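Local coordinates for mannosyl-glycoprotein endo-beta-N-acetylglucosamidase-like domain-containing protein (Pseudomonas protegens, PDB 4KT3) that is a type VI secretion effector that acts as a peptidoglycan glycoside hydrolase and is captured here together with its immunity protein, at residues Thr39-Ser42 with Lys43-Val47; Ile168-Val171 with Arg172-Ala176; Met136-Ala139 with Gln140-Arg144; Phe160-Tyr163 with Leu164-Ile167. All blocks are in the same frame, centred on the assembly; numbering follows the deposited sequence.

Contact 1. Residues Thr39-Ser42 with Lys43-Val47; sequences TFVS and KYKAV
With CG anti to the backbone N (chi1 176°), the F40 ring reaches forward along helix 35-54 to Y44. The side chains cross at about a right angle in an offset edge-to-face pair: the edge of Y44 is turned toward the face of F40, with planes at 63° and centroids 5.5 Å apart. F40 CE1 and Y44 CD2 approach to 3.6 Å. One face of Y44 is taken by K43 CG, 3.7 Å above the ring centre. Y44 also stacks on F114 and meets Y84 edge-to-face, as part of an aromatic cluster.

On another side of the helix, K45 holds CG between its backbone N and carbonyl carbon, packing CB and CG against V41 O. Extended beyond CG, the chain runs back along the preceding turn, where NZ bonds M175 O and a water, 3.0 Å from NZ, that also bonds S42 OG. A second water replaces a backbone bond, donating to S42 O at 2.7 Å and accepting from A46 N at 3.1 Å, where the helix kinks. F40 continues inward onto L63 and A67 of helix 59-70, the pattern of an amphipathic helix with a water-inserted kink in a lysozyme-like fold.

Contact 2. Residues Ile168-Val171 with Arg172-Ala176; sequences IIAV and RGRMA
R172 runs alongside I169 in nearly the same direction, and its guanidinium rides past the isoleucine with NH2 4.1 Å from I169 CG1. CG of R172 is anti to the backbone N (chi1 -170°), and a bend at chi3 (-58°) turns the chain back beside that neighbour. The charge is met outside this turn: NE forms a salt bridge with E60 on helix 59-70, fixing the group whose flank I169 lines.

R174 keeps CG beside its backbone N (chi1 -73°), which places CG 3.3 Å from A170 O, a carbonyl that also accepts R174 N at 2.8 Å. From CG to NE the chain is extended, and R174 NH1 passes 4.1 Å from A170 CB before the polar end is held by L31 O at NE and the Y72 hydroxyl at NH1. The side chain also packs on G132 of the putative lipoprotein chain.

M175, a selenomethionine, closes the turn. Its N bonds V171 O at 3.0 Å, and its CG lies 3.3 Å from the same oxygen. One residue on, A176 N bonds G173 O at 3.1 Å, an i to i+3 bond. This is a C-terminal helix turn followed by a disulfide, C177 to C32, that ties the chain's end to the segment before helix 35-54.

Contact 3. Residues Met136-Ala139 with Gln140-Arg144; sequences MAFA and QALVR
F138 and L142 make an i to i+4 apolar pair on helix 135-144, part of a lysozyme-like helical domain, and mark the inward side of this amphipathic helix. F138 CE2 and L142 CD2 stand 4.2 Å apart, a loose van der Waals approach with the two side chains slanted across one another. The ring gets there because CG is anti to the backbone N (chi1 177°), which tips it along the axis toward L142. Leucine chi1 lies at -140°, away from a staggered value, while its CB rests 3.2 Å from A139 O. Both residues are buried: F138 also packs on N61, V129 and I168, and L142 on L65, F121 and L164, so the pair packs against helices 59-70, 114-129 and 160-174.

Q140 and R144 lie on the exposed side. Q140 keeps CG beside its backbone N and lets its extended chain run back over the preceding turn, with CG 3.2 Å and CD 3.3 Å from M136 O. That carbonyl is bonded by Q140 N, so the residue meets the same oxygen through its backbone and its side chain. The amide nitrogen NE2 then comes to 3.9 Å from CE of M136, a selenomethionine bent at chi2 and chi3 that packs on A161.

Further along, the guanidinium of R144 folds back so that A141 CA sits over one face, offset toward the rim. At the edge of the group, in plane, a water accepts from R144 NH2 at 2.8 Å and donates to A137 O, also at 2.8 Å.

Contact 4. Residues Phe160-Tyr163 with Leu164-Ile167; sequences FARY and LADI
The opening turns of helix 160-174 carry an i to i+4 salt bridge between R162 and D166. A single carboxylate oxygen does the work: D166 OD1 lies 3.1 Å from R162 NH2 and equally far from R162 NE, so the pair is not a two-oxygen fork. Both hydrogen bonds are weak, bent to 129° at the hydrogen, and the guanidinium and carboxylate planes are 28° apart. R162 leaves the helix with CG anti to its backbone N, then folds at chi2 and chi3, which carries the guanidinium forward along the helix to A165. The methyl CB of A165 lies over one face of the group, 3.4 Å from R162 NH2. Meanwhile D166 keeps its carboxylate carbon beside its own N, 3.2 Å from R162 O, the carbonyl that D166 N also bonds.

Two further i to i+4 pairs occupy other sides of this helix, which belongs to a lysozyme-like domain. F160 and L164 lie alongside each other and meet with F160 CZ 4.2 Å from L164 CD2, and both continue onto helix 135-144, F160 on V143 and L164 on L142. Y163 and I167 pack more closely: CD1 of I167 touches Y163 CE1 at 3.6 Å, one turn on. This pair belongs to the interface with the putative lipoprotein, which is probably the immunity partner. The Y163 hydroxyl hydrogen-bonds to E94 OE2 and N96 ND2 of that chain, and I167 packs on the same N96.

How the contacts relate
Contacts 4 and 2 follow one another along helix 160-174, their centres 13 Å apart, and I169 CD1 comes within 3.6 Å of R162 NH2. Contact 3 lies against the start of that helix: L142 CD2 and L164 CD2 meet at 3.6 Å, as do M136 SE and R162 N. It also reaches contact 2, where I168 CD1 lies 3.8 Å from F138 CD2. Near the other end, contact 1 joins contact 2 through K45 NZ and M175 O, 2.8 Å apart, and through V41 CG1 and M175 CG at 3.5 Å. Contacts 1 and 3 sit on opposite sides of the chain's centre, about 23 Å between centres. The putative lipoprotein chain reaches contacts 2 and 4, but not 1 or 3.

Contact 1. Residues Thr39-Ser42 with Lys43-Val47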
ATOM      1  N   THR A  39      12.977  -3.982  -3.448  1.00  9.87           N
ATOM      2  CA  THR A  39      13.877  -2.872  -3.153  1.00 11.44           C
ATOM      3  C   THR A  39      13.635  -2.352  -1.719  1.00  9.97           C
ATOM      4  O   THR A  39      14.569  -2.120  -0.963  1.00 11.86           O
ATOM      5  CB  THR A  39      13.687  -1.750  -4.203  1.00 12.72           C
ATOM      6  OG1 THR A  39      14.085  -2.241  -5.498  1.00 16.45           O
ATOM      7  CG2 THR A  39      14.504  -0.515  -3.870  1.00 15.15           C
ATOM      8  N   PHE A  40      12.375  -2.178  -1.363  1.00  9.44           N
ATOM      9  CA  PHE A  40      12.020  -1.704  -0.037  1.00  9.00           C
ATOM     10  C   PHE A  40      12.483  -2.673   1.044  1.00  8.43           C
ATOM     11  O   PHE A  40      13.109  -2.281   2.057  1.00  8.79           O
ATOM     12  CB  PHE A  40      10.502  -1.522   0.049  1.00  9.93           C
ATOM     13  CG  PHE A  40      10.024  -1.132   1.417  1.00  9.31           C
ATOM     14  CD1 PHE A  40      10.164   0.173   1.856  1.00  9.73           C
ATOM     15  CD2 PHE A  40       9.454  -2.069   2.258  1.00  9.91           C
ATOM     16  CE1 PHE A  40       9.710   0.555   3.115  1.00 10.83           C
ATOM     17  CE2 PHE A  40       9.010  -1.704   3.526  1.00 11.05           C
ATOM     18  CZ  PHE A  40       9.141  -0.387   3.954  1.00 10.96           C
ATOM     19  N   VAL A  41      12.188  -3.948   0.849  1.00  8.92           N
ATOM     20  CA  VAL A  41      12.533  -4.949   1.849  1.00  9.52           C
ATOM     21  C   VAL A  41      14.060  -5.042   2.008  1.00  9.61           C
ATOM     22  O   VAL A  41      14.584  -5.044   3.132  1.00 10.98           O
ATOM     23  CB  VAL A  41      11.887  -6.295   1.488  1.00 11.03           C
ATOM     24  CG1 VAL A  41      12.473  -7.435   2.333  1.00 12.19           C
ATOM     25  CG2 VAL A  41      10.363  -6.188   1.650  1.00 11.91           C
ATOM     26  N   SER A  42      14.788  -5.064   0.895  1.00 10.39           N
ATOM     27  CA  SER A  42      16.245  -5.126   0.956  1.00 12.44           C
ATOM     28  C   SER A  42      16.820  -3.897   1.641  1.00 11.60           C
ATOM     29  O   SER A  42      17.801  -3.994   2.374  1.00 13.66           O
ATOM     30  CB  SER A  42      16.829  -5.253  -0.440  1.00 14.89           C
ATOM     31  OG  SER A  42      16.507  -6.519  -0.971  1.00 18.49           O
ATOM     32  N   LYS A  43      16.202  -2.742   1.426  1.00 10.92           N
ATOM     33  CA  LYS A  43      16.744  -1.501   1.956  1.00  9.66           C
ATOM     34  C   LYS A  43      16.682  -1.452   3.473  1.00  8.69           C
ATOM     35  O   LYS A  43      17.594  -0.953   4.114  1.00  9.56           O
ATOM     36  CB  LYS A  43      15.978  -0.303   1.394  1.00 11.69           C
ATOM     37  CG  LYS A  43      16.493   1.054   1.889  1.00 11.98           C
ATOM     38  CD  LYS A  43      15.926   2.180   1.048  1.00 16.83           C
ATOM     39  CE  LYS A  43      16.510   3.505   1.442  1.00 17.50           C
ATOM     40  NZ  LYS A  43      15.831   4.633   0.751  1.00 25.21           N
ATOM     41  N   TYR A  44      15.587  -1.942   4.058  1.00  8.77           N
ATOM     42  CA  TYR A  44      15.303  -1.687   5.471  1.00  8.56           C
ATOM     43  C   TYR A  44      15.251  -2.902   6.373  1.00 10.30           C
ATOM     44  O   TYR A  44      15.090  -2.762   7.589  1.00 11.23           O
ATOM     45  CB  TYR A  44      13.993  -0.922   5.606  1.00  9.06           C
ATOM     46  CG  TYR A  44      14.036   0.477   5.048  1.00 10.76           C
ATOM     47  CD1 TYR A  44      14.880   1.436   5.594  1.00 13.09           C
ATOM     48  CD2 TYR A  44      13.205   0.854   4.000  1.00 13.64           C
ATOM     49  CE1 TYR A  44      14.909   2.728   5.089  1.00 15.60           C
ATOM     50  CE2 TYR A  44      13.235   2.138   3.488  1.00 16.42           C
ATOM     51  CZ  TYR A  44      14.074   3.071   4.042  1.00 16.76           C
ATOM     52  OH  TYR A  44      14.085   4.351   3.530  1.00 26.60           O
ATOM     53  N   LYS A  45      15.438  -4.096   5.824  1.00  9.42           N
ATOM     54  CA  LYS A  45      15.342  -5.292   6.664  1.00  9.68           C
ATOM     55  C   LYS A  45      16.354  -5.320   7.811  1.00 11.90           C
ATOM     56  O   LYS A  45      16.019  -5.744   8.924  1.00 13.21           O
ATOM     57  CB  LYS A  45      15.415  -6.567   5.827  1.00 10.54           C
ATOM     58  CG  LYS A  45      16.691  -6.782   5.025  1.00 12.74           C
ATOM     59  CD  LYS A  45      16.540  -8.008   4.147  1.00 13.90           C
ATOM     60  CE  LYS A  45      17.792  -8.260   3.311  1.00 15.41           C
ATOM     61  NZ  LYS A  45      17.636  -9.435   2.411  1.00 21.42           N
ATOM     62  N   ALA A  46      17.580  -4.886   7.568  1.00 11.17           N
ATOM     63  CA  ALA A  46      18.601  -4.938   8.608  1.00 11.20           C
ATOM     64  C   ALA A  46      18.329  -3.902   9.684  1.00 10.34           C
ATOM     65  O   ALA A  46      18.439  -4.214  10.872  1.00 11.49           O
ATOM     66  CB  ALA A  46      19.996  -4.769   8.033  1.00 10.93           C
ATOM     67  N   VAL A  47      17.924  -2.694   9.297  1.00 11.05           N
ATOM     68  CA  VAL A  47      17.629  -1.680  10.321  1.00 10.85           C
ATOM     69  C   VAL A  47      16.410  -2.024  11.183  1.00  9.75           C
ATOM     70  O   VAL A  47      16.315  -1.609  12.345  1.00 13.40           O
ATOM     71  CB  VAL A  47      17.545  -0.235   9.766  1.00 18.96           C
ATOM     72  CG1 VAL A  47      18.890   0.181   9.158  1.00 22.34           C
ATOM     73  CG2 VAL A  47      16.463  -0.107   8.778  1.00 23.87           C
TER
HETATM   74  O   HOH W   1      15.573  -8.592   0.476  1.00 19.51           O
HETATM   75  O   HOH W   2      18.887  -4.013   4.892  1.00 21.42           O

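Contact 2. Residues Ile168-Val171 with Arg172-Ala176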
ATOM      1  N   ILE A 168       2.898  -9.563   5.830  1.00 12.66           N
ATOM      2  CA  ILE A 168       4.029  -9.988   6.653  1.00 12.59           C
ATOM      3  C   ILE A 168       4.667 -11.240   6.052  1.00 14.38           C
ATOM      4  O   ILE A 168       5.896 -11.355   5.963  1.00 13.75           O
ATOM      5  CB  ILE A 168       3.563 -10.239   8.109  1.00 13.85           C
ATOM      6  CG1 ILE A 168       3.293  -8.887   8.785  1.00 12.88           C
ATOM      7  CG2 ILE A 168       4.595 -11.031   8.889  1.00 14.32           C
ATOM      8  CD1 ILE A 168       2.500  -8.983  10.089  1.00 13.63           C
ATOM      9  N   ILE A 169       3.837 -12.175   5.610  1.00 15.68           N
ATOM     10  CA  ILE A 169       4.347 -13.406   5.013  1.00 18.79           C
ATOM     11  C   ILE A 169       5.052 -13.107   3.684  1.00 16.75           C
ATOM     12  O   ILE A 169       6.106 -13.690   3.376  1.00 17.60           O
ATOM     13  CB  ILE A 169       3.216 -14.437   4.837  1.00 19.45           C
ATOM     14  CG1 ILE A 169       2.727 -14.888   6.215  1.00 20.62           C
ATOM     15  CG2 ILE A 169       3.696 -15.643   4.032  1.00 23.72           C
ATOM     16  CD1 ILE A 169       1.390 -15.600   6.202  1.00 26.13           C
ATOM     17  N   ALA A 170       4.493 -12.180   2.914  1.00 15.49           N
ATOM     18  CA  ALA A 170       5.107 -11.779   1.649  1.00 15.88           C
ATOM     19  C   ALA A 170       6.464 -11.114   1.884  1.00 16.81           C
ATOM     20  O   ALA A 170       7.426 -11.375   1.160  1.00 15.85           O
ATOM     21  CB  ALA A 170       4.179 -10.845   0.875  1.00 17.92           C
ATOM     22  N   VAL A 171       6.528 -10.247   2.885  1.00 13.09           N
ATOM     23  CA  VAL A 171       7.788  -9.616   3.268  1.00 11.59           C
ATOM     24  C   VAL A 171       8.823 -10.663   3.676  1.00 12.98           C
ATOM     25  O   VAL A 171       9.975 -10.586   3.258  1.00 14.53           O
ATOM     26  CB  VAL A 171       7.574  -8.529   4.357  1.00 11.63           C
ATOM     27  CG1 VAL A 171       8.878  -8.150   5.066  1.00 13.25           C
ATOM     28  CG2 VAL A 171       6.953  -7.300   3.733  1.00 12.27           C
ATOM     29  N   ARG A 172       8.422 -11.636   4.491  1.00 13.99           N
ATOM     30  CA  ARG A 172       9.326 -12.713   4.876  1.00 14.99           C
ATOM     31  C   ARG A 172       9.945 -13.359   3.639  1.00 15.30           C
ATOM     32  O   ARG A 172      11.151 -13.618   3.605  1.00 17.32           O
ATOM     33  CB  ARG A 172       8.608 -13.773   5.710  1.00 14.44           C
ATOM     34  CG  ARG A 172       9.541 -14.806   6.354  1.00 15.67           C
ATOM     35  CD  ARG A 172       8.756 -15.993   6.924  1.00 17.08           C
ATOM     36  NE  ARG A 172       7.764 -15.570   7.906  1.00 16.98           N
ATOM     37  CZ  ARG A 172       6.546 -16.092   8.033  1.00 18.78           C
ATOM     38  NH1 ARG A 172       6.144 -17.082   7.246  1.00 21.52           N
ATOM     39  NH2 ARG A 172       5.727 -15.623   8.962  1.00 19.28           N
ATOM     40  N   GLY A 173       9.120 -13.623   2.628  1.00 16.95           N
ATOM     41  CA  GLY A 173       9.609 -14.219   1.398  1.00 16.20           C
ATOM     42  C   GLY A 173      10.496 -13.276   0.604  1.00 14.93           C
ATOM     43  O   GLY A 173      11.497 -13.697   0.027  1.00 16.94           O
ATOM     44  N   ARG A 174      10.132 -12.000   0.555  1.00 15.32           N
ATOM     45  CA  ARG A 174      10.904 -11.024  -0.204  1.00 14.42           C
ATOM     46  C   ARG A 174      12.274 -10.748   0.408  1.00 13.71           C
ATOM     47  O   ARG A 174      13.187 -10.285  -0.279  1.00 15.87           O
ATOM     48  CB  ARG A 174      10.094  -9.733  -0.390  1.00 15.02           C
ATOM     49  CG  ARG A 174       8.975  -9.938  -1.390  1.00 18.32           C
ATOM     50  CD  ARG A 174       8.175  -8.703  -1.730  1.00 19.41           C
ATOM     51  NE  ARG A 174       7.422  -8.991  -2.967  1.00 26.55           N
ATOM     52  CZ  ARG A 174       6.112  -8.842  -3.154  1.00 23.31           C
ATOM     53  NH1 ARG A 174       5.315  -8.359  -2.211  1.00 22.32           N
ATOM     54  NH2 ARG A 174       5.588  -9.171  -4.325  1.00 25.14           N
HETATM   55  N   MSE A 175      12.437 -11.079   1.682  1.00 12.44           N
HETATM   56  CA  MSE A 175      13.741 -10.952   2.327  1.00 12.37           C
HETATM   57  C   MSE A 175      14.788 -11.891   1.724  1.00 14.40           C
HETATM   58  O   MSE A 175      15.987 -11.650   1.850  1.00 15.54           O
HETATM   59  CB  MSE A 175      13.617 -11.198   3.841  1.00 11.49           C
HETATM   60  CG  MSE A 175      12.957 -10.054   4.590  1.00 13.57           C
HETATM   61 SE   MSE A 175      12.668 -10.390   6.460  0.80 12.34          SE
HETATM   62  CE  MSE A 175      14.532 -10.415   7.057  1.00 13.66           C
ATOM     63  N   ALA A 176      14.328 -12.938   1.047  1.00 15.51           N
ATOM     64  CA  ALA A 176      15.200 -13.906   0.388  1.00 14.81           C
ATOM     65  C   ALA A 176      15.604 -13.499  -1.039  1.00 19.49           C
ATOM     66  O   ALA A 176      16.415 -14.168  -1.676  1.00 22.40           O
ATOM     67  CB  ALA A 176      14.501 -15.273   0.356  1.00 18.78           C
TER

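Contact 3. Residues Met136-Ala139 with Gln140-Arg144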
HETATM    1  N   MSE A 136      -1.072 -13.140  12.657  1.00 16.90           N
HETATM    2  CA  MSE A 136      -2.448 -12.807  13.004  1.00 16.94           C
HETATM    3  C   MSE A 136      -2.558 -12.199  14.398  1.00 17.82           C
HETATM    4  O   MSE A 136      -3.271 -11.219  14.592  1.00 19.66           O
HETATM    5  CB  MSE A 136      -3.352 -14.042  12.922  1.00 21.97           C
HETATM    6  CG  MSE A 136      -3.598 -14.499  11.507  1.00 25.78           C
HETATM    7 SE   MSE A 136      -4.802 -13.294  10.590  0.63 22.96          SE
HETATM    8  CE  MSE A 136      -6.459 -13.827  11.443  1.00 25.47           C
ATOM      9  N   ALA A 137      -1.870 -12.796  15.364  1.00 18.55           N
ATOM     10  CA  ALA A 137      -1.845 -12.271  16.725  1.00 19.68           C
ATOM     11  C   ALA A 137      -1.278 -10.859  16.734  1.00 13.57           C
ATOM     12  O   ALA A 137      -1.754  -9.992  17.466  1.00 15.74           O
ATOM     13  CB  ALA A 137      -1.022 -13.173  17.621  1.00 19.61           C
ATOM     14  N   PHE A 138      -0.233 -10.637  15.941  1.00 13.55           N
ATOM     15  CA  PHE A 138       0.360  -9.309  15.831  1.00 13.54           C
ATOM     16  C   PHE A 138      -0.680  -8.284  15.337  1.00 14.44           C
ATOM     17  O   PHE A 138      -0.847  -7.221  15.929  1.00 14.47           O
ATOM     18  CB  PHE A 138       1.583  -9.361  14.898  1.00 12.55           C
ATOM     19  CG  PHE A 138       2.231  -8.025  14.660  1.00 14.68           C
ATOM     20  CD1 PHE A 138       2.987  -7.417  15.649  1.00 13.82           C
ATOM     21  CD2 PHE A 138       2.067  -7.369  13.452  1.00 14.93           C
ATOM     22  CE1 PHE A 138       3.592  -6.192  15.425  1.00 13.60           C
ATOM     23  CE2 PHE A 138       2.667  -6.144  13.222  1.00 16.01           C
ATOM     24  CZ  PHE A 138       3.416  -5.546  14.210  1.00 13.05           C
ATOM     25  N   ALA A 139      -1.374  -8.604  14.253  1.00 15.14           N
ATOM     26  CA  ALA A 139      -2.342  -7.669  13.698  1.00 14.89           C
ATOM     27  C   ALA A 139      -3.465  -7.415  14.704  1.00 16.01           C
ATOM     28  O   ALA A 139      -3.925  -6.286  14.875  1.00 15.15           O
ATOM     29  CB  ALA A 139      -2.903  -8.209  12.401  1.00 18.26           C
ATOM     30  N   GLN A 140      -3.897  -8.465  15.390  1.00 18.44           N
ATOM     31  CA  GLN A 140      -4.952  -8.309  16.389  1.00 19.49           C
ATOM     32  C   GLN A 140      -4.514  -7.414  17.554  1.00 17.21           C
ATOM     33  O   GLN A 140      -5.295  -6.610  18.054  1.00 18.66           O
ATOM     34  CB  GLN A 140      -5.424  -9.679  16.880  1.00 23.66           C
ATOM     35  CG  GLN A 140      -6.168 -10.473  15.795  1.00 26.04           C
ATOM     36  CD  GLN A 140      -6.124 -11.978  16.016  1.00 30.06           C
ATOM     37  OE1 GLN A 140      -5.492 -12.465  16.959  1.00 32.11           O
ATOM     38  NE2 GLN A 140      -6.785 -12.723  15.133  1.00 36.11           N
ATOM     39  N   ALA A 141      -3.255  -7.523  17.963  1.00 16.10           N
ATOM     40  CA  ALA A 141      -2.735  -6.684  19.033  1.00 18.86           C
ATOM     41  C   ALA A 141      -2.646  -5.230  18.574  1.00 15.20           C
ATOM     42  O   ALA A 141      -2.842  -4.302  19.365  1.00 17.75           O
ATOM     43  CB  ALA A 141      -1.368  -7.186  19.487  1.00 18.53           C
ATOM     44  N   LEU A 142      -2.348  -5.041  17.293  1.00 16.99           N
ATOM     45  CA  LEU A 142      -2.273  -3.717  16.703  1.00 18.36           C
ATOM     46  C   LEU A 142      -3.616  -3.013  16.859  1.00 20.66           C
ATOM     47  O   LEU A 142      -3.689  -1.841  17.239  1.00 22.98           O
ATOM     48  CB  LEU A 142      -1.923  -3.847  15.216  1.00 23.60           C
ATOM     49  CG  LEU A 142      -0.948  -2.874  14.590  1.00 30.11           C
ATOM     50  CD1 LEU A 142       0.252  -2.610  15.474  1.00 17.25           C
ATOM     51  CD2 LEU A 142      -0.519  -3.448  13.250  1.00 23.11           C
ATOM     52  N   VAL A 143      -4.686  -3.735  16.570  1.00 21.96           N
ATOM     53  CA  VAL A 143      -6.029  -3.191  16.735  1.00 23.94           C
ATOM     54  C   VAL A 143      -6.384  -2.929  18.200  1.00 23.04           C
ATOM     55  O   VAL A 143      -6.977  -1.902  18.524  1.00 26.38           O
ATOM     56  CB  VAL A 143      -7.079  -4.126  16.124  1.00 24.61           C
ATOM     57  CG1 VAL A 143      -8.472  -3.661  16.481  1.00 27.42           C
ATOM     58  CG2 VAL A 143      -6.897  -4.174  14.615  1.00 25.69           C
ATOM     59  N   ARG A 144      -6.037  -3.856  19.080  1.00 25.33           N
ATOM     60  CA  ARG A 144      -6.334  -3.693  20.501  1.00 23.60           C
ATOM     61  C   ARG A 144      -5.654  -2.455  21.075  1.00 26.77           C
ATOM     62  O   ARG A 144      -6.206  -1.774  21.949  1.00 28.69           O
ATOM     63  CB  ARG A 144      -5.886  -4.930  21.279  1.00 26.09           C
ATOM     64  CG  ARG A 144      -6.961  -5.988  21.416  1.00 32.60           C
ATOM     65  CD  ARG A 144      -6.687  -6.948  22.566  1.00 34.62           C
ATOM     66  NE  ARG A 144      -5.310  -7.427  22.562  1.00 35.37           N
ATOM     67  CZ  ARG A 144      -4.833  -8.374  21.755  1.00 34.49           C
ATOM     68  NH1 ARG A 144      -5.615  -8.973  20.864  1.00 36.99           N
ATOM     69  NH2 ARG A 144      -3.563  -8.726  21.844  1.00 34.67           N
TER
HETATM   70  O   HOH W   3      -2.833 -10.672  19.960  1.00 23.72           O

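Contact 4. Residues Phe160-Tyr163 with Leu164-Ile167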
ATOM      1  N   PHE A 160      -8.986  -7.103   8.391  1.00 27.74           N
ATOM      2  CA  PHE A 160      -7.755  -6.364   8.628  1.00 22.72           C
ATOM      3  C   PHE A 160      -6.589  -7.297   8.958  1.00 24.29           C
ATOM      4  O   PHE A 160      -5.495  -7.173   8.389  1.00 19.96           O
ATOM      5  CB  PHE A 160      -7.943  -5.353   9.764  1.00 25.98           C
ATOM      6  CG  PHE A 160      -6.675  -4.677  10.176  1.00 25.54           C
ATOM      7  CD1 PHE A 160      -5.936  -5.148  11.260  1.00 22.99           C
ATOM      8  CD2 PHE A 160      -6.205  -3.582   9.472  1.00 33.31           C
ATOM      9  CE1 PHE A 160      -4.757  -4.532  11.631  1.00 23.60           C
ATOM     10  CE2 PHE A 160      -5.027  -2.966   9.837  1.00 31.18           C
ATOM     11  CZ  PHE A 160      -4.301  -3.440  10.923  1.00 29.41           C
ATOM     12  N   ALA A 161      -6.813  -8.233   9.877  1.00 23.34           N
ATOM     13  CA  ALA A 161      -5.716  -9.061  10.375  1.00 19.34           C
ATOM     14  C   ALA A 161      -5.137  -9.969   9.296  1.00 19.80           C
ATOM     15  O   ALA A 161      -3.919 -10.079   9.160  1.00 20.78           O
ATOM     16  CB  ALA A 161      -6.169  -9.889  11.570  1.00 20.75           C
ATOM     17  N   ARG A 162      -6.011 -10.625   8.541  1.00 20.44           N
ATOM     18  CA  ARG A 162      -5.576 -11.558   7.518  1.00 19.37           C
ATOM     19  C   ARG A 162      -4.828 -10.811   6.417  1.00 17.64           C
ATOM     20  O   ARG A 162      -3.837 -11.311   5.875  1.00 19.65           O
ATOM     21  CB  ARG A 162      -6.768 -12.314   6.946  1.00 24.86           C
ATOM     22  CG  ARG A 162      -6.401 -13.394   5.947  1.00 27.59           C
ATOM     23  CD  ARG A 162      -5.688 -14.555   6.619  1.00 33.21           C
ATOM     24  NE  ARG A 162      -4.238 -14.443   6.518  1.00 34.01           N
ATOM     25  CZ  ARG A 162      -3.378 -15.233   7.157  1.00 32.57           C
ATOM     26  NH1 ARG A 162      -3.818 -16.197   7.957  1.00 36.73           N
ATOM     27  NH2 ARG A 162      -2.075 -15.058   6.999  1.00 32.14           N
ATOM     28  N   TYR A 163      -5.313  -9.612   6.083  1.00 16.84           N
ATOM     29  CA  TYR A 163      -4.684  -8.795   5.056  1.00 15.80           C
ATOM     30  C   TYR A 163      -3.254  -8.411   5.477  1.00 15.38           C
ATOM     31  O   TYR A 163      -2.310  -8.559   4.701  1.00 15.54           O
ATOM     32  CB  TYR A 163      -5.545  -7.556   4.757  1.00 15.74           C
ATOM     33  CG  TYR A 163      -4.972  -6.640   3.688  1.00 15.47           C
ATOM     34  CD1 TYR A 163      -4.146  -5.578   4.026  1.00 15.09           C
ATOM     35  CD2 TYR A 163      -5.254  -6.842   2.349  1.00 16.25           C
ATOM     36  CE1 TYR A 163      -3.602  -4.747   3.048  1.00 14.58           C
ATOM     37  CE2 TYR A 163      -4.728  -6.015   1.367  1.00 14.79           C
ATOM     38  CZ  TYR A 163      -3.908  -4.969   1.724  1.00 13.75           C
ATOM     39  OH  TYR A 163      -3.379  -4.142   0.766  1.00 13.56           O
ATOM     40  N   LEU A 164      -3.090  -7.937   6.711  1.00 16.35           N
ATOM     41  CA  LEU A 164      -1.768  -7.552   7.180  1.00 15.42           C
ATOM     42  C   LEU A 164      -0.877  -8.785   7.328  1.00 14.89           C
ATOM     43  O   LEU A 164       0.306  -8.746   6.996  1.00 14.46           O
ATOM     44  CB  LEU A 164      -1.853  -6.815   8.514  1.00 15.36           C
ATOM     45  CG  LEU A 164      -0.521  -6.411   9.165  1.00 14.58           C
ATOM     46  CD1 LEU A 164       0.326  -5.580   8.227  1.00 15.36           C
ATOM     47  CD2 LEU A 164      -0.786  -5.626  10.431  1.00 17.63           C
ATOM     48  N   ALA A 165      -1.444  -9.873   7.840  1.00 18.72           N
ATOM     49  CA  ALA A 165      -0.675 -11.093   8.025  1.00 16.91           C
ATOM     50  C   ALA A 165      -0.116 -11.585   6.687  1.00 16.78           C
ATOM     51  O   ALA A 165       1.017 -12.069   6.617  1.00 19.84           O
ATOM     52  CB  ALA A 165      -1.531 -12.174   8.700  1.00 17.13           C
ATOM     53  N   ASP A 166      -0.898 -11.445   5.621  1.00 18.38           N
ATOM     54  CA  ASP A 166      -0.438 -11.832   4.289  1.00 17.89           C
ATOM     55  C   ASP A 166       0.731 -10.965   3.823  1.00 16.30           C
ATOM     56  O   ASP A 166       1.664 -11.464   3.191  1.00 18.96           O
ATOM     57  CB  ASP A 166      -1.581 -11.775   3.273  1.00 20.99           C
ATOM     58  CG  ASP A 166      -2.553 -12.940   3.423  1.00 26.07           C
ATOM     59  OD1 ASP A 166      -2.242 -13.888   4.180  1.00 27.88           O
ATOM     60  OD2 ASP A 166      -3.625 -12.913   2.775  1.00 27.24           O
ATOM     61  N   ILE A 167       0.687  -9.672   4.136  1.00 15.26           N
ATOM     62  CA  ILE A 167       1.806  -8.781   3.805  1.00 14.49           C
ATOM     63  C   ILE A 167       3.063  -9.201   4.564  1.00 10.91           C
ATOM     64  O   ILE A 167       4.161  -9.222   3.997  1.00 13.56           O
ATOM     65  CB  ILE A 167       1.472  -7.313   4.114  1.00 12.68           C
ATOM     66  CG1 ILE A 167       0.433  -6.811   3.108  1.00 13.67           C
ATOM     67  CG2 ILE A 167       2.717  -6.445   4.044  1.00 14.18           C
ATOM     68  CD1 ILE A 167      -0.103  -5.427   3.420  1.00 13.97           C
TER